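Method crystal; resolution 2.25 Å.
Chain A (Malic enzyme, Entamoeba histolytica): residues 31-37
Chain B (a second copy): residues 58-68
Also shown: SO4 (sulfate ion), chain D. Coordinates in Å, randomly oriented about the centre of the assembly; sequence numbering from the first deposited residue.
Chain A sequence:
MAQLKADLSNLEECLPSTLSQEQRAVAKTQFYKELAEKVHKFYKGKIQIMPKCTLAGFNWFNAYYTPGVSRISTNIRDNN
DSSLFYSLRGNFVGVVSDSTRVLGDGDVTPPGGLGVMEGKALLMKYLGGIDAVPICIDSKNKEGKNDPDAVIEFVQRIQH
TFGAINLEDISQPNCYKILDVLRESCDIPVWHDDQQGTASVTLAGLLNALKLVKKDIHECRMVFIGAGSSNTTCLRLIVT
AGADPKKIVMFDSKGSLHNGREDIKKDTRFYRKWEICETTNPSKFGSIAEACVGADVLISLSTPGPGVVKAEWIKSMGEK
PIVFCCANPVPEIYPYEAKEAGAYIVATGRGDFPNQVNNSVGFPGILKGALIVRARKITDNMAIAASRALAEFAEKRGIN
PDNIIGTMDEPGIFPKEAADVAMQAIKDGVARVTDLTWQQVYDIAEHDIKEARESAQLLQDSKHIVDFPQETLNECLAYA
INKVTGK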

# COMPACT_ATOMS: atom_id res chain seq x y z
N PHE A 31 -0.66 -30.82 -2.28
CA PHE A 31 0.60 -30.39 -1.61
C PHE A 31 0.73 -28.84 -1.61
O PHE A 31 0.92 -28.22 -0.52
CB PHE A 31 1.84 -31.01 -2.24
CG PHE A 31 3.15 -30.37 -1.80
CD1 PHE A 31 3.68 -30.63 -0.53
CD2 PHE A 31 3.83 -29.49 -2.65
CE1 PHE A 31 4.88 -30.01 -0.10
CE2 PHE A 31 5.05 -28.89 -2.26
CZ PHE A 31 5.57 -29.14 -0.98
N TYR A 32 0.58 -28.24 -2.79
CA TYR A 32 0.70 -26.81 -2.92
C TYR A 32 -0.41 -26.05 -2.24
O TYR A 32 -0.13 -25.01 -1.65
CB TYR A 32 0.86 -26.37 -4.36
CG TYR A 32 2.26 -26.66 -4.88
CD1 TYR A 32 3.39 -26.07 -4.27
CD2 TYR A 32 2.47 -27.51 -5.95
CE1 TYR A 32 4.65 -26.35 -4.72
CE2 TYR A 32 3.75 -27.78 -6.41
CZ TYR A 32 4.81 -27.20 -5.81
OH TYR A 32 6.07 -27.48 -6.29
N LYS A 33 -1.64 -26.54 -2.25
CA LYS A 33 -2.64 -25.88 -1.40
C LYS A 33 -2.27 -25.96 0.08
O LYS A 33 -2.33 -24.97 0.78
CB LYS A 33 -4.05 -26.44 -1.61
CG LYS A 33 -4.69 -26.23 -3.02
CD LYS A 33 -5.96 -27.14 -3.23
CE LYS A 33 -6.87 -26.51 -4.35
NZ LYS A 33 -8.03 -27.42 -4.81
N GLU A 34 -1.89 -27.14 0.57
CA GLU A 34 -1.58 -27.25 2.00
C GLU A 34 -0.33 -26.44 2.41
O GLU A 34 -0.29 -25.85 3.49
CB GLU A 34 -1.42 -28.72 2.33
CG GLU A 34 -1.16 -29.00 3.78
CD GLU A 34 -2.36 -28.76 4.70
OE1 GLU A 34 -3.50 -28.49 4.25
OE2 GLU A 34 -2.12 -28.83 5.92
N LEU A 35 0.69 -26.43 1.54
CA LEU A 35 1.86 -25.57 1.75
C LEU A 35 1.45 -24.12 1.65
O LEU A 35 1.94 -23.32 2.43
CB LEU A 35 2.96 -25.81 0.71
CG LEU A 35 4.27 -25.03 0.90
CD1 LEU A 35 4.81 -25.42 2.32
CD2 LEU A 35 5.32 -25.41 -0.17
N ALA A 36 0.60 -23.75 0.71
CA ALA A 36 0.12 -22.35 0.73
C ALA A 36 -0.42 -21.95 2.12
O ALA A 36 -0.05 -20.89 2.68
CB ALA A 36 -0.88 -22.13 -0.29
N GLU A 37 -1.31 -22.78 2.67
CA GLU A 37 -1.87 -22.50 4.00
C GLU A 37 -0.80 -22.28 5.09
O GLU A 37 -0.85 -21.33 5.84
CB GLU A 37 -2.80 -23.65 4.41
CG GLU A 37 -3.42 -23.49 5.78
CD GLU A 37 -4.61 -24.45 5.98
OE1 GLU A 37 -5.53 -24.43 5.14
OE2 GLU A 37 -4.62 -25.25 6.94
N PHE B 58 12.22 -21.53 -7.38
CA PHE B 58 11.13 -21.22 -8.29
C PHE B 58 9.80 -21.79 -7.80
O PHE B 58 8.79 -21.12 -7.86
CB PHE B 58 11.43 -21.72 -9.70
CG PHE B 58 10.21 -21.74 -10.59
CD1 PHE B 58 9.80 -20.59 -11.25
CD2 PHE B 58 9.46 -22.89 -10.72
CE1 PHE B 58 8.64 -20.56 -12.06
CE2 PHE B 58 8.32 -22.91 -11.51
CZ PHE B 58 7.88 -21.75 -12.18
N ASN B 59 9.80 -23.01 -7.32
CA ASN B 59 8.57 -23.67 -7.00
C ASN B 59 7.80 -23.11 -5.77
O ASN B 59 6.64 -23.43 -5.57
CB ASN B 59 8.83 -25.16 -6.86
CG ASN B 59 9.21 -25.82 -8.21
OD1 ASN B 59 10.39 -26.03 -8.54
ND2 ASN B 59 8.21 -26.12 -8.98
N TRP B 60 8.44 -22.25 -4.98
CA TRP B 60 7.74 -21.59 -3.88
C TRP B 60 6.56 -20.70 -4.44
O TRP B 60 5.52 -20.44 -3.75
CB TRP B 60 8.74 -20.78 -3.04
CG TRP B 60 9.38 -21.66 -1.98
CD1 TRP B 60 10.63 -22.25 -2.02
CD2 TRP B 60 8.78 -22.09 -0.76
NE1 TRP B 60 10.83 -23.00 -0.91
CE2 TRP B 60 9.73 -22.91 -0.10
CE3 TRP B 60 7.54 -21.85 -0.16
CZ2 TRP B 60 9.46 -23.52 1.14
CZ3 TRP B 60 7.27 -22.44 1.09
CH2 TRP B 60 8.23 -23.29 1.71
N PHE B 61 6.74 -20.24 -5.68
CA PHE B 61 5.68 -19.51 -6.34
C PHE B 61 4.39 -20.36 -6.46
O PHE B 61 3.31 -19.81 -6.45
CB PHE B 61 6.11 -19.08 -7.73
CG PHE B 61 7.17 -18.05 -7.74
CD1 PHE B 61 7.13 -16.99 -6.85
CD2 PHE B 61 8.22 -18.13 -8.68
CE1 PHE B 61 8.13 -16.00 -6.86
CE2 PHE B 61 9.21 -17.17 -8.70
CZ PHE B 61 9.17 -16.09 -7.80
N ASN B 62 4.51 -21.68 -6.63
CA ASN B 62 3.33 -22.57 -6.68
C ASN B 62 2.49 -22.55 -5.41
O ASN B 62 1.32 -23.00 -5.43
CB ASN B 62 3.77 -23.99 -7.00
CG ASN B 62 4.47 -24.06 -8.38
OD1 ASN B 62 4.15 -23.25 -9.25
ND2 ASN B 62 5.48 -24.93 -8.53
N ALA B 63 3.09 -22.06 -4.31
CA ALA B 63 2.42 -21.98 -3.00
C ALA B 63 1.99 -20.51 -2.77
O ALA B 63 0.94 -20.26 -2.18
CB ALA B 63 3.32 -22.46 -1.89
N TYR B 64 2.77 -19.56 -3.27
CA TYR B 64 2.43 -18.15 -3.20
C TYR B 64 1.39 -17.66 -4.22
O TYR B 64 0.79 -16.57 -4.06
CB TYR B 64 3.70 -17.30 -3.35
CG TYR B 64 4.71 -17.49 -2.26
CD1 TYR B 64 4.31 -17.73 -0.95
CD2 TYR B 64 6.09 -17.44 -2.54
CE1 TYR B 64 5.26 -17.93 0.06
CE2 TYR B 64 7.03 -17.62 -1.54
CZ TYR B 64 6.62 -17.87 -0.23
OH TYR B 64 7.58 -18.03 0.78
N TYR B 65 1.19 -18.49 -5.22
CA TYR B 65 0.51 -18.18 -6.44
C TYR B 65 -0.18 -19.47 -6.88
O TYR B 65 -0.35 -20.39 -6.08
CB TYR B 65 1.58 -17.74 -7.46
CG TYR B 65 1.09 -16.91 -8.63
CD1 TYR B 65 1.43 -17.24 -9.93
CD2 TYR B 65 0.30 -15.78 -8.42
CE1 TYR B 65 0.98 -16.44 -11.01
CE2 TYR B 65 -0.12 -14.98 -9.49
CZ TYR B 65 0.21 -15.31 -10.77
OH TYR B 65 -0.25 -14.52 -11.82
N THR B 66 -0.61 -19.57 -8.11
CA THR B 66 -1.35 -20.76 -8.53
C THR B 66 -0.41 -21.93 -8.63
O THR B 66 0.72 -21.75 -9.09
CB THR B 66 -1.99 -20.60 -9.92
OG1 THR B 66 -1.01 -20.02 -10.82
CG2 THR B 66 -3.09 -19.71 -9.83
N PRO B 67 -0.87 -23.13 -8.24
CA PRO B 67 -2.26 -23.36 -7.77
C PRO B 67 -2.46 -23.11 -6.29
O PRO B 67 -3.61 -22.94 -5.88
CB PRO B 67 -2.48 -24.86 -8.06
CG PRO B 67 -1.07 -25.48 -7.76
CD PRO B 67 -0.06 -24.37 -8.24
N GLY B 68 -1.40 -23.14 -5.49
CA GLY B 68 -1.59 -23.17 -4.02
C GLY B 68 -2.45 -22.04 -3.42
O GLY B 68 -3.25 -22.27 -2.52
S SO4 D . -9.16 -27.77 -1.17
O1 SO4 D . -9.29 -27.99 -2.59
O2 SO4 D . -8.53 -26.44 -1.02
O3 SO4 D . -10.45 -27.75 -0.49
O4 SO4 D . -8.35 -28.86 -0.59

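Two copies of the malic enzyme meet here through shape far more than through polar bonding. Chain A contributes one face of a regular helix, held by backbone bonds such as A:Ala36 N to A:Tyr32 O (2.8 Å). Chain B contributes a short helix that ends at B:Tyr64, followed by a loop that turns back beside it. The turn is tied down by a bond from B:Gly68 N to B:Asn62 O (2.7 Å), and a cis peptide bond precedes B:Pro67. Helix and returning loop together make an uneven surface, against which A:Tyr32, A:Leu35 and A:Ala36 direct their CA-to-CB bonds. The contact buries 453 Å², counting both sides, and no clear hydrogen bond crosses it.

The main bump is A:Tyr32, which loses more surface to the other stretch than any other residue. Its chi1 is m, and its ring lies in a hollow lined by B:Asn59, B:Asn62, B:Ala63 and B:Pro67. B:Asn62 CB sits over one face of the A:Tyr32 ring, 3.4 Å from its centroid and only 12° off the normal, a CH-pi contact in which a slightly positive methylene meets the electron-rich ring. The base of the side chain is met by the loop: A:Tyr32 CB lies 4.0 Å from B:Pro67 CG, where the proline ring offers a compact apolar wall. Farther out, A:Tyr32 CE1 comes within 3.6 Å of B:Asn59 O, while A:Tyr32 OH is 3.7 Å from B:Asn59 CB. A tyrosine suits this place because its flat ring offers a face to B:Asn62 CB, while its hydroxyl reaches toward the asparagines.

Where the backbones come closest, small residues make the fit. The CA atoms of A:Ala36 and B:Ala63 approach to 4.4 Å, and those of A:Lys33 and B:Gly68 to 3.9 Å, distances that leave little room for side chains between the backbones; A:Lys33 is accommodated because its CA-to-CB bond points away from chain B. The methyl group of A:Ala36 is a low bump that touches backbone oxygens, with A:Ala36 CB 3.2 Å from B:Ala63 O and 3.3 Å from B:Gly68 O. B:Gly68 lets the loop lie directly on the helix, its CA 3.3 Å from A:Tyr32 O. An ideal CB on this glycine would stand only 2.5 Å from A:Tyr32 O, a clash, and 3.3 Å from A:Ala36 CB.

A:Leu35 packs against B:Ala63 and B:Trp60, where its branched side chain meets both a methyl group and an indole. A:Leu35 CG lies 3.9 Å from B:Ala63 CB, and A:Leu35 CD2 is 3.8 Å from B:Trp60 CZ3. B:Trp60 starts away from chain A, but its long side chain brings the end of the indole nearer, giving an off-centre CH-pi contact with the leucine methyl.

The extended chain of A:Lys33 carries the charged amine to a sulfate, probably from the crystallisation liquor, with A:Lys33 NZ donating a hydrogen bond to SO4 O1 at 2.6 Å.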